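Local coordinates for protein transketolase (Campylobacter jejuni, PDB 3L84) that belongs to the transketolase family of thiamine diphosphate-dependent enzymes and is built from two thiamine diphosphate-binding-type domains followed by a C-terminal domain, at residues A[33-38]-A[178-183]; A[40-45]-A[145-150]; A[210-213]-A[218-221]; A[225-228]-A[233-236]. All blocks are in the same frame, centred on the assembly; numbering follows the deposited sequence. Where two conformers were deposited one is given.

Overall arrangement
From the N terminus, helix 30-42 is the first element used by these contacts and lies against a parallel five-stranded sheet whose order is 60-63, 146-151, 175-181, 234-239, 208-213. Interaction 1 joins 33-38 to 178-183 and closes a long loop; interaction 2, joining 40-45 to 145-150, is nested inside that loop and brings the same helix onto the neighbouring strand. Interactions 3 and 4 follow in series and close short connections at the two ends of helix 217-228: 210-213 with 218-221, then 225-228 with 233-236. Both lie within one beta-alpha-beta unit, tying its helix to each of its strands. The two helices meet where Ile220 CG2 packs on Val41 CB at 3.7 Å, linking interactions 2 and 3.

Interaction 1 of 4, residues A[33-38]-A[178-183]; sequences LGLADI and IYDSNN
Leu35 lays its CD2 methyl against Asp180, 3.8 Å from Asp180 CB, where helix 30-42 packs on strand 175-181 in the parallel sheet of the alpha/beta thiamine diphosphate-binding domain. The methyl is about as far from Asp180 CG as from Asp180 CB, and Leu35 CG approaches Asp180 OD2 at 3.8 Å; the leucine crosses the aspartate at a slant, a van der Waals contact of an aliphatic side chain with a carboxylate. Asp180 can reach the helix because its CG stands opposite the backbone N (chi1 -179°), which extends the carboxylate to the helix. Its other oxygen, OD1, is hydrogen-bonded to Thr240 OG1, a partner beyond the two segments that restrains the rotation of the group.

All four touching residues are buried. Outward from this first shell, the strand is fixed by backbone bonds on both sides, from Ile178 and Asp180 to strand 146-151 and from Tyr179 to strand 234-239, while Asp37 ties the helix to Arg14 through a salt bridge. One turn along the helix from Leu35, Ile38 points toward the strand and makes the second touching pair, branch methyl to branch methyl, with Ile38 CG2 4.3 Å from Ile178 CG2.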
loop_
_atom_site.group_PDB
_atom_site.type_symbol
_atom_site.label_atom_id
_atom_site.label_comp_id
_atom_site.label_asym_id
_atom_site.label_seq_id
_atom_site.Cartn_x
_atom_site.Cartn_y
_atom_site.Cartn_z
ATOM N N LEU A 33 7.965 -11.486 27.221
ATOM C CA LEU A 33 7.571 -12.228 28.413
ATOM C C LEU A 33 6.446 -13.213 28.118
ATOM O O LEU A 33 6.450 -14.325 28.656
ATOM C CB LEU A 33 7.190 -11.285 29.564
ATOM C CG LEU A 33 8.326 -10.918 30.514
ATOM C CD1 LEU A 33 9.508 -10.252 29.797
ATOM C CD2 LEU A 33 7.806 -10.011 31.610
ATOM N N GLY A 34 5.516 -12.830 27.260
ATOM C CA GLY A 34 4.416 -13.700 26.875
ATOM C C GLY A 34 4.846 -14.879 26.035
ATOM O O GLY A 34 4.204 -15.914 26.093
ATOM N N LEU A 35 5.939 -14.726 25.297
ATOM C CA LEU A 35 6.397 -15.714 24.329
ATOM C C LEU A 35 7.561 -16.574 24.849
ATOM O O LEU A 35 7.998 -17.518 24.184
ATOM C CB LEU A 35 6.821 -15.056 23.018
ATOM C CG LEU A 35 5.662 -14.490 22.200
ATOM C CD1 LEU A 35 6.233 -13.596 21.100
ATOM C CD2 LEU A 35 4.854 -15.613 21.643
ATOM N N ALA A 36 8.066 -16.284 26.043
ATOM C CA ALA A 36 9.304 -16.916 26.493
ATOM C C ALA A 36 9.198 -18.420 26.723
ATOM O O ALA A 36 10.160 -19.155 26.450
ATOM C CB ALA A 36 9.826 -16.239 27.751
ATOM N N ASP A 37 8.025 -18.874 27.169
ATOM C CA ASP A 37 7.852 -20.302 27.371
ATOM C C ASP A 37 7.813 -21.044 26.027
ATOM O O ASP A 37 8.434 -22.104 25.866
ATOM C CB ASP A 37 6.587 -20.585 28.191
ATOM C CG ASP A 37 6.618 -19.917 29.556
ATOM O OD1 ASP A 37 7.671 -19.952 30.236
ATOM O OD2 ASP A 37 5.612 -19.295 29.932
ATOM N N ILE A 38 7.088 -20.490 25.057
ATOM C CA ILE A 38 7.046 -21.045 23.722
ATOM C C ILE A 38 8.439 -21.131 23.114
ATOM O O ILE A 38 8.808 -22.152 22.555
ATOM C CB ILE A 38 6.096 -20.226 22.826
ATOM C CG1 ILE A 38 4.635 -20.403 23.287
ATOM C CG2 ILE A 38 6.292 -20.596 21.327
ATOM C CD1 ILE A 38 3.651 -19.341 22.745
ATOM N N ILE A 178 2.748 -19.700 14.656
ATOM C CA ILE A 178 2.419 -19.673 16.067
ATOM C C ILE A 178 1.870 -18.283 16.369
ATOM O O ILE A 178 2.592 -17.279 16.276
ATOM C CB ILE A 178 3.638 -19.985 16.944
ATOM C CG1 ILE A 178 4.212 -21.318 16.543
ATOM C CG2 ILE A 178 3.249 -19.910 18.424
ATOM C CD1 ILE A 178 5.581 -21.629 17.155
ATOM N N TYR A 179 0.585 -18.227 16.702
ATOM C CA TYR A 179 -0.148 -16.982 16.993
ATOM C C TYR A 179 -0.230 -16.743 18.491
ATOM O O TYR A 179 -0.793 -17.554 19.237
ATOM C CB TYR A 179 -1.517 -17.050 16.325
ATOM C CG TYR A 179 -2.585 -16.075 16.772
ATOM C CD1 TYR A 179 -2.307 -14.749 17.044
ATOM C CD2 TYR A 179 -3.885 -16.507 16.909
ATOM C CE1 TYR A 179 -3.297 -13.868 17.442
ATOM C CE2 TYR A 179 -4.888 -15.648 17.311
ATOM C CZ TYR A 179 -4.593 -14.336 17.580
ATOM O OH TYR A 179 -5.616 -13.475 17.967
ATOM N N ASP A 180 0.369 -15.641 18.923
ATOM C CA ASP A 180 0.356 -15.218 20.310
ATOM C C ASP A 180 -0.965 -14.530 20.586
ATOM O O ASP A 180 -1.152 -13.330 20.324
ATOM C CB ASP A 180 1.520 -14.238 20.547
ATOM C CG ASP A 180 1.584 -13.766 21.970
ATOM O OD1 ASP A 180 0.887 -14.416 22.784
ATOM O OD2 ASP A 180 2.276 -12.768 22.252
ATOM N N SER A 181 -1.903 -15.304 21.101
ATOM C CA SER A 181 -3.243 -14.807 21.387
ATOM C C SER A 181 -3.301 -14.338 22.839
ATOM O O SER A 181 -3.550 -15.125 23.748
ATOM C CB SER A 181 -4.256 -15.904 21.122
ATOM O OG SER A 181 -5.554 -15.425 21.365
ATOM N N ASN A 182 -3.018 -13.052 23.050
ATOM C CA ASN A 182 -2.930 -12.463 24.390
ATOM C C ASN A 182 -4.035 -11.461 24.734
ATOM O O ASN A 182 -4.006 -10.860 25.809
ATOM C CB ASN A 182 -1.529 -11.886 24.631
ATOM C CG ASN A 182 -1.198 -10.718 23.758
ATOM O OD1 ASN A 182 -2.067 -10.174 23.057
ATOM N ND2 ASN A 182 0.099 -10.313 23.757
ATOM N N ASN A 183 -5.015 -11.344 23.833
ATOM C CA ASN A 183 -6.241 -10.580 24.125
ATOM C C ASN A 183 -6.015 -9.066 24.122
ATOM O O ASN A 183 -6.940 -8.354 24.469
ATOM C CB ASN A 183 -6.847 -11.003 25.493
ATOM C CG ASN A 183 -8.348 -10.685 25.621
ATOM O OD1 ASN A 183 -8.832 -10.291 26.694
ATOM N ND2 ASN A 183 -9.076 -10.849 24.529
#

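Interaction 2 of 4, residues A[40-45]-A[145-150]; sequences SVLSYH and KIYCLC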
loop_
_atom_site.group_PDB
_atom_site.type_symbol
_atom_site.label_atom_id
_atom_site.label_comp_id
_atom_site.label_asym_id
_atom_site.label_seq_id
_atom_site.Cartn_x
_atom_site.Cartn_y
_atom_site.Cartn_z
ATOM N N SER A 40 11.369 -21.168 24.573
ATOM C CA SER A 40 12.170 -22.147 25.276
ATOM C C SER A 40 11.937 -23.555 24.775
ATOM O O SER A 40 12.876 -24.300 24.530
ATOM C CB SER A 40 11.882 -22.040 26.752
ATOM O OG SER A 40 12.352 -20.790 27.187
ATOM N N VAL A 41 10.671 -23.934 24.600
ATOM C CA VAL A 41 10.385 -25.245 24.040
ATOM C C VAL A 41 10.806 -25.366 22.575
ATOM O O VAL A 41 11.391 -26.340 22.147
ATOM C CB VAL A 41 8.902 -25.586 24.177
ATOM C CG1 VAL A 41 8.620 -26.946 23.598
ATOM C CG2 VAL A 41 8.486 -25.561 25.659
ATOM N N LEU A 42 10.520 -24.325 21.798
ATOM C CA LEU A 42 10.892 -24.316 20.388
ATOM C C LEU A 42 12.392 -24.499 20.202
ATOM O O LEU A 42 12.810 -25.101 19.216
ATOM C CB LEU A 42 10.410 -23.010 19.715
ATOM C CG LEU A 42 10.629 -22.914 18.217
ATOM C CD1 LEU A 42 9.968 -24.028 17.418
ATOM C CD2 LEU A 42 10.108 -21.565 17.724
ATOM N N SER A 43 13.214 -24.004 21.123
ATOM C CA SER A 43 14.664 -24.179 21.012
ATOM C C SER A 43 15.100 -25.652 20.907
ATOM O O SER A 43 16.162 -25.941 20.349
ATOM C CB SER A 43 15.412 -23.504 22.168
ATOM O OG SER A 43 15.283 -24.223 23.383
ATOM N N TYR A 44 14.299 -26.577 21.432
ATOM C CA TYR A 44 14.597 -28.013 21.356
ATOM C C TYR A 44 14.219 -28.614 20.024
ATOM O O TYR A 44 14.640 -29.720 19.717
ATOM C CB TYR A 44 13.863 -28.762 22.480
ATOM C CG TYR A 44 14.433 -28.494 23.845
ATOM C CD1 TYR A 44 15.359 -29.375 24.407
ATOM C CD2 TYR A 44 14.103 -27.342 24.550
ATOM C CE1 TYR A 44 15.909 -29.128 25.631
ATOM C CE2 TYR A 44 14.662 -27.088 25.796
ATOM C CZ TYR A 44 15.562 -27.991 26.336
ATOM O OH TYR A 44 16.118 -27.762 27.568
ATOM N N HIS A 45 13.370 -27.921 19.266
ATOM C CA HIS A 45 12.920 -28.413 17.968
ATOM C C HIS A 45 13.669 -27.783 16.789
ATOM O O HIS A 45 13.809 -28.413 15.743
ATOM C CB HIS A 45 11.423 -28.124 17.804
ATOM C CG HIS A 45 10.565 -28.918 18.729
ATOM N ND1 HIS A 45 9.983 -30.106 18.356
ATOM C CD2 HIS A 45 10.218 -28.705 20.014
ATOM C CE1 HIS A 45 9.296 -30.585 19.383
ATOM N NE2 HIS A 45 9.435 -29.762 20.410
ATOM N N LYS A 145 11.821 -26.882 8.275
ATOM C CA LYS A 145 10.592 -26.161 8.621
ATOM C C LYS A 145 10.781 -24.664 8.522
ATOM O O LYS A 145 11.910 -24.155 8.452
ATOM C CB LYS A 145 10.159 -26.544 10.033
ATOM C CG LYS A 145 9.841 -28.016 10.203
ATOM C CD LYS A 145 8.605 -28.474 9.437
ATOM C CE LYS A 145 8.316 -29.972 9.628
ATOM N NZ LYS A 145 7.169 -30.367 8.789
ATOM N N ILE A 146 9.648 -23.962 8.548
ATOM C CA ILE A 146 9.571 -22.504 8.642
ATOM C C ILE A 146 8.645 -22.203 9.792
ATOM O O ILE A 146 7.470 -22.626 9.774
ATOM C CB ILE A 146 9.042 -21.853 7.368
ATOM C CG1 ILE A 146 9.945 -22.168 6.148
ATOM C CG2 ILE A 146 8.927 -20.337 7.585
ATOM C CD1 ILE A 146 9.848 -23.525 5.500
ATOM N N TYR A 147 9.180 -21.610 10.848
ATOM C CA TYR A 147 8.435 -21.228 12.053
ATOM C C TYR A 147 8.252 -19.732 12.063
ATOM O O TYR A 147 9.208 -18.970 11.912
ATOM C CB TYR A 147 9.202 -21.628 13.322
ATOM C CG TYR A 147 9.374 -23.105 13.523
ATOM C CD1 TYR A 147 8.345 -23.888 14.036
ATOM C CD2 TYR A 147 10.579 -23.739 13.221
ATOM C CE1 TYR A 147 8.529 -25.244 14.265
ATOM C CE2 TYR A 147 10.757 -25.097 13.410
ATOM C CZ TYR A 147 9.718 -25.861 13.920
ATOM O OH TYR A 147 9.828 -27.236 14.151
ATOM N N CYS A 148 7.019 -19.276 12.241
ATOM C CA CYS A 148 6.762 -17.856 12.334
ATOM C C CYS A 148 6.003 -17.553 13.595
ATOM O O CYS A 148 4.975 -18.207 13.847
ATOM C CB CYS A 148 5.915 -17.419 11.144
ATOM S SG CYS A 148 5.476 -15.691 11.090
ATOM N N LEU A 149 6.483 -16.598 14.383
ATOM C CA LEU A 149 5.723 -16.112 15.542
ATOM C C LEU A 149 5.021 -14.839 15.155
ATOM O O LEU A 149 5.635 -13.936 14.612
ATOM C CB LEU A 149 6.634 -15.829 16.738
ATOM C CG LEU A 149 7.138 -16.990 17.586
ATOM C CD1 LEU A 149 7.798 -18.091 16.739
ATOM C CD2 LEU A 149 8.106 -16.427 18.651
ATOM N N CYS A 150 3.726 -14.773 15.406
ATOM C CA CYS A 150 2.929 -13.592 15.048
ATOM C C CYS A 150 1.967 -13.232 16.160
ATOM O O CYS A 150 1.796 -13.991 17.098
ATOM C CB CYS A 150 2.205 -13.824 13.705
ATOM S SG CYS A 150 0.770 -14.912 13.838
HETATM O O HOH W 1 12.142 -28.346 13.400
#
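Tyr147 OH donates to a water at 2.7 Å from the water oxygen, and that water donates in turn to His45 O at 2.9 Å. The water lies in the plane of the phenol ring at its edge, and links the strand side chain to the backbone of His45. Across the two segments, the closest atom to the hydroxyl is His45 CB, 4.1 Å from Tyr147 OH, whereas the imidazole turns to helix 217-228, where NE2 is hydrogen-bonded to Asn221 OD1 and ND1 to Lys228 NZ.

The apolar part of the contact is a CH-pi interaction. Leu42 CD1 sits over the middle of one face of the Tyr147 ring, 3.7 Å from the centroid and 14° off the ring normal. A chi1 of -175° swings Leu42 CG to the strand, chi2 then sets CD1 over the ring, and the two side chains run past each other in opposite senses. The second methyl, Leu42 CD2, reaches Leu149 CD1 at 4.3 Å, so the leucine spans two helix-facing residues of the strand.

In this domain of the transketolase fold, helix 30-42 thus packs on strand 146-151, with helix 3-24 touching Ser40 and Tyr44 and helix 217-228 touching Val41, His45 and Tyr147.

Interaction 3 of 4, residues A[210-213]-A[218-221]; sequences LSIN and EEIN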
loop_
_atom_site.group_PDB
_atom_site.type_symbol
_atom_site.label_atom_id
_atom_site.label_comp_id
_atom_site.label_asym_id
_atom_site.label_seq_id
_atom_site.Cartn_x
_atom_site.Cartn_y
_atom_site.Cartn_z
ATOM N N LEU A 210 -4.307 -25.949 15.789
ATOM C CA LEU A 210 -4.153 -26.458 17.156
ATOM C C LEU A 210 -4.319 -25.292 18.107
ATOM O O LEU A 210 -3.926 -24.175 17.778
ATOM C CB LEU A 210 -2.748 -27.083 17.318
ATOM C CG LEU A 210 -2.432 -28.171 16.282
ATOM C CD1 LEU A 210 -0.961 -28.685 16.373
ATOM C CD2 LEU A 210 -3.396 -29.301 16.374
ATOM N N SER A 211 -4.870 -25.526 19.291
ATOM C CA SER A 211 -5.123 -24.498 20.284
ATOM C C SER A 211 -4.567 -24.936 21.619
ATOM O O SER A 211 -4.962 -26.020 22.124
ATOM C CB SER A 211 -6.623 -24.264 20.425
ATOM O OG SER A 211 -7.149 -23.754 19.193
ATOM N N ILE A 212 -3.639 -24.159 22.172
ATOM C CA ILE A 212 -2.914 -24.492 23.404
ATOM C C ILE A 212 -2.849 -23.334 24.393
ATOM O O ILE A 212 -3.099 -22.162 24.041
ATOM C CB ILE A 212 -1.455 -24.921 23.118
ATOM C CG1 ILE A 212 -0.590 -23.765 22.597
ATOM C CG2 ILE A 212 -1.420 -26.122 22.157
ATOM C CD1 ILE A 212 0.871 -24.107 22.488
ATOM N N ASN A 213 -2.465 -23.693 25.616
ATOM C CA ASN A 213 -1.991 -22.780 26.653
ATOM C C ASN A 213 -0.501 -22.575 26.379
ATOM O O ASN A 213 0.329 -23.489 26.504
ATOM C CB ASN A 213 -2.220 -23.403 28.038
ATOM C CG ASN A 213 -1.710 -22.557 29.184
ATOM O OD1 ASN A 213 -0.918 -21.669 29.016
ATOM N ND2 ASN A 213 -2.192 -22.866 30.398
ATOM N N GLU A 218 4.366 -28.793 28.434
ATOM C CA GLU A 218 3.925 -30.028 27.829
ATOM C C GLU A 218 3.002 -29.763 26.648
ATOM O O GLU A 218 3.119 -30.420 25.629
ATOM C CB GLU A 218 3.269 -30.930 28.889
ATOM C CG GLU A 218 2.720 -32.271 28.387
ATOM C CD GLU A 218 2.162 -33.181 29.493
ATOM O OE1 GLU A 218 1.736 -32.682 30.569
ATOM O OE2 GLU A 218 2.139 -34.422 29.275
ATOM N N GLU A 219 2.068 -28.835 26.782
ATOM C CA GLU A 219 1.134 -28.581 25.678
ATOM C C GLU A 219 1.874 -27.974 24.471
ATOM O O GLU A 219 1.603 -28.326 23.319
ATOM C CB GLU A 219 0.037 -27.600 26.096
ATOM C CG GLU A 219 -0.990 -28.146 27.055
ATOM C CD GLU A 219 -2.111 -27.154 27.332
ATOM O OE1 GLU A 219 -2.615 -26.522 26.354
ATOM O OE2 GLU A 219 -2.519 -27.022 28.523
ATOM N N ILE A 220 2.847 -27.104 24.731
ATOM C CA ILE A 220 3.627 -26.496 23.642
ATOM C C ILE A 220 4.394 -27.579 22.895
ATOM O O ILE A 220 4.381 -27.641 21.665
ATOM C CB ILE A 220 4.621 -25.446 24.152
ATOM C CG1 ILE A 220 3.911 -24.293 24.865
ATOM C CG2 ILE A 220 5.476 -24.919 22.992
ATOM C CD1 ILE A 220 4.789 -23.475 25.849
ATOM N N ASN A 221 5.066 -28.454 23.644
ATOM C CA ASN A 221 5.858 -29.512 23.048
ATOM C C ASN A 221 4.972 -30.447 22.212
ATOM O O ASN A 221 5.313 -30.754 21.068
ATOM C CB ASN A 221 6.629 -30.296 24.097
ATOM C CG ASN A 221 7.520 -31.309 23.490
ATOM O OD1 ASN A 221 8.447 -30.981 22.764
ATOM N ND2 ASN A 221 7.280 -32.580 23.814
#
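This is a strand-to-helix contact within a beta-alpha-beta unit, combining one charged side chain bound to a backbone amide with an apolar pair: strand 208-213 meets the helix that follows it, 217-228, across a short connection. The polar evidence is the bond from Asn213 N to Glu219 OE1, at 2.9 Å and almost straight, with an N-H...O angle of 178°. The amide comes from above the carboxylate plane, 46° out of it, rather than within it. Glu219 spans the gap with its chain extended beyond CG, so that the carboxylate lies beside Asn213; Asn213 CB is 3.6 Å from Glu219 OE1 and 3.7 Å from Glu219 OE2. The Asn213 amide group turns elsewhere, its OD1 accepting from His215 N in the connection.

The apolar evidence is Ile212, which reaches the helix with CD1. That methyl lies 3.8 Å from Ile220 CA and 3.9 Å from Ile220 CG1, and the two isoleucine side chains cross at about a right angle. Ile212 CG1 takes the position flanked by both backbone N and carbonyl carbon (chi1 68°), and the extended chain beyond it brings CD1 to the helix.

Ile212 also packs on Ile236 and Ala238 of adjacent strand 234-239. The contact thus joins the outermost strand of the sheet within this chain to helix 217-228, whose Ile220 packs in turn on Asp37, Ile38 and Val41 of helix 30-42.

Interaction 4 of 4, residues A[225-228]-A[233-236]; sequences EQAK and PCLI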
loop_
_atom_site.group_PDB
_atom_site.type_symbol
_atom_site.label_atom_id
_atom_site.label_comp_id
_atom_site.label_asym_id
_atom_site.label_seq_id
_atom_site.Cartn_x
_atom_site.Cartn_y
_atom_site.Cartn_z
ATOM N N GLU A 225 5.160 -31.122 18.152
ATOM C CA GLU A 225 5.318 -32.448 17.564
ATOM C C GLU A 225 4.202 -32.736 16.564
ATOM O O GLU A 225 4.453 -33.263 15.487
ATOM C CB GLU A 225 5.374 -33.534 18.639
ATOM C CG GLU A 225 6.628 -33.487 19.512
ATOM C CD GLU A 225 7.916 -33.861 18.768
ATOM O OE1 GLU A 225 7.940 -33.840 17.518
ATOM O OE2 GLU A 225 8.921 -34.169 19.444
ATOM N N GLN A 226 2.966 -32.399 16.915
ATOM C CA GLN A 226 1.845 -32.594 15.996
ATOM C C GLN A 226 1.981 -31.710 14.742
ATOM O O GLN A 226 1.773 -32.184 13.610
ATOM C CB GLN A 226 0.547 -32.271 16.712
ATOM C CG GLN A 226 -0.698 -32.514 15.906
ATOM C CD GLN A 226 -1.930 -32.583 16.787
ATOM O OE1 GLN A 226 -1.852 -32.359 18.011
ATOM N NE2 GLN A 226 -3.072 -32.916 16.182
ATOM N N ALA A 227 2.333 -30.452 14.938
ATOM C CA ALA A 227 2.488 -29.525 13.809
ATOM C C ALA A 227 3.546 -30.017 12.819
ATOM O O ALA A 227 3.342 -29.907 11.617
ATOM C CB ALA A 227 2.841 -28.154 14.316
ATOM N N LYS A 228 4.638 -30.578 13.330
ATOM C CA LYS A 228 5.724 -31.063 12.480
ATOM C C LYS A 228 5.332 -32.229 11.585
ATOM O O LYS A 228 5.978 -32.452 10.556
ATOM C CB LYS A 228 6.953 -31.382 13.341
ATOM C CG LYS A 228 7.589 -30.115 13.880
ATOM C CD LYS A 228 8.515 -30.286 15.019
ATOM C CE LYS A 228 9.744 -31.061 14.694
ATOM N NZ LYS A 228 10.401 -31.660 15.963
ATOM N N PRO A 233 -0.282 -26.669 6.035
ATOM C CA PRO A 233 0.265 -25.583 6.868
ATOM C C PRO A 233 -0.453 -25.624 8.203
ATOM O O PRO A 233 -1.646 -25.968 8.233
ATOM C CB PRO A 233 -0.033 -24.302 6.050
ATOM C CG PRO A 233 -1.177 -24.690 5.139
ATOM C CD PRO A 233 -0.933 -26.141 4.825
ATOM N N CYS A 234 0.246 -25.316 9.282
ATOM C CA CYS A 234 -0.315 -25.469 10.620
ATOM C C CYS A 234 -0.265 -24.204 11.416
ATOM O O CYS A 234 0.789 -23.563 11.477
ATOM C CB CYS A 234 0.436 -26.569 11.345
ATOM S SG CYS A 234 -0.226 -27.035 12.965
ATOM N N LEU A 235 -1.387 -23.862 12.028
ATOM C CA LEU A 235 -1.521 -22.747 12.939
ATOM C C LEU A 235 -1.637 -23.284 14.341
ATOM O O LEU A 235 -2.489 -24.124 14.597
ATOM C CB LEU A 235 -2.754 -21.911 12.605
ATOM C CG LEU A 235 -3.092 -20.803 13.612
ATOM C CD1 LEU A 235 -2.048 -19.699 13.514
ATOM C CD2 LEU A 235 -4.476 -20.200 13.407
ATOM N N ILE A 236 -0.797 -22.798 15.237
ATOM C CA ILE A 236 -0.925 -23.018 16.667
ATOM C C ILE A 236 -1.426 -21.721 17.287
ATOM O O ILE A 236 -0.740 -20.702 17.266
ATOM C CB ILE A 236 0.413 -23.451 17.311
ATOM C CG1 ILE A 236 0.868 -24.769 16.687
ATOM C CG2 ILE A 236 0.261 -23.579 18.819
ATOM C CD1 ILE A 236 2.307 -25.204 17.095
#
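Cys234 points its CB toward Ala227, and the CB atoms of these two buried residues, Cys234 CB and Ala227 CB, lie 4.1 Å apart. One bond further out, Cys234 SG closes the gap to 3.5 Å from Ala227 CB and stands 3.8 Å from Ala227 CA, so the sulfur rests against both the methyl and the backbone carbon of the helix residue. The first torsion accounts for this: SG is opposite the strand N (chi1 -174°), carrying the sulfur out from the sheet to the helix. The small alanine is consistent with the close backbone approach, Ala227 CA and Cys234 CA being separated by 5.9 Å.

These residues belong to the second half of a beta-alpha-beta unit, in which the chain leaves helix 217-228 and enters strand 234-239, parallel to strand 208-213 beside it. The sulfur also meets that neighbouring strand, since Leu210 CD1 packs on Cys234 SG. Two residues along the strand, Ile236, likewise buried, comes back to the same methyl with its chain end: Ile236 CD1 lies 4.1 Å from Ala227 CB. On the other side of strand 234-239 from strand 208-213, strand 175-181 contributes Ile176, whose side chain also touches Ala227.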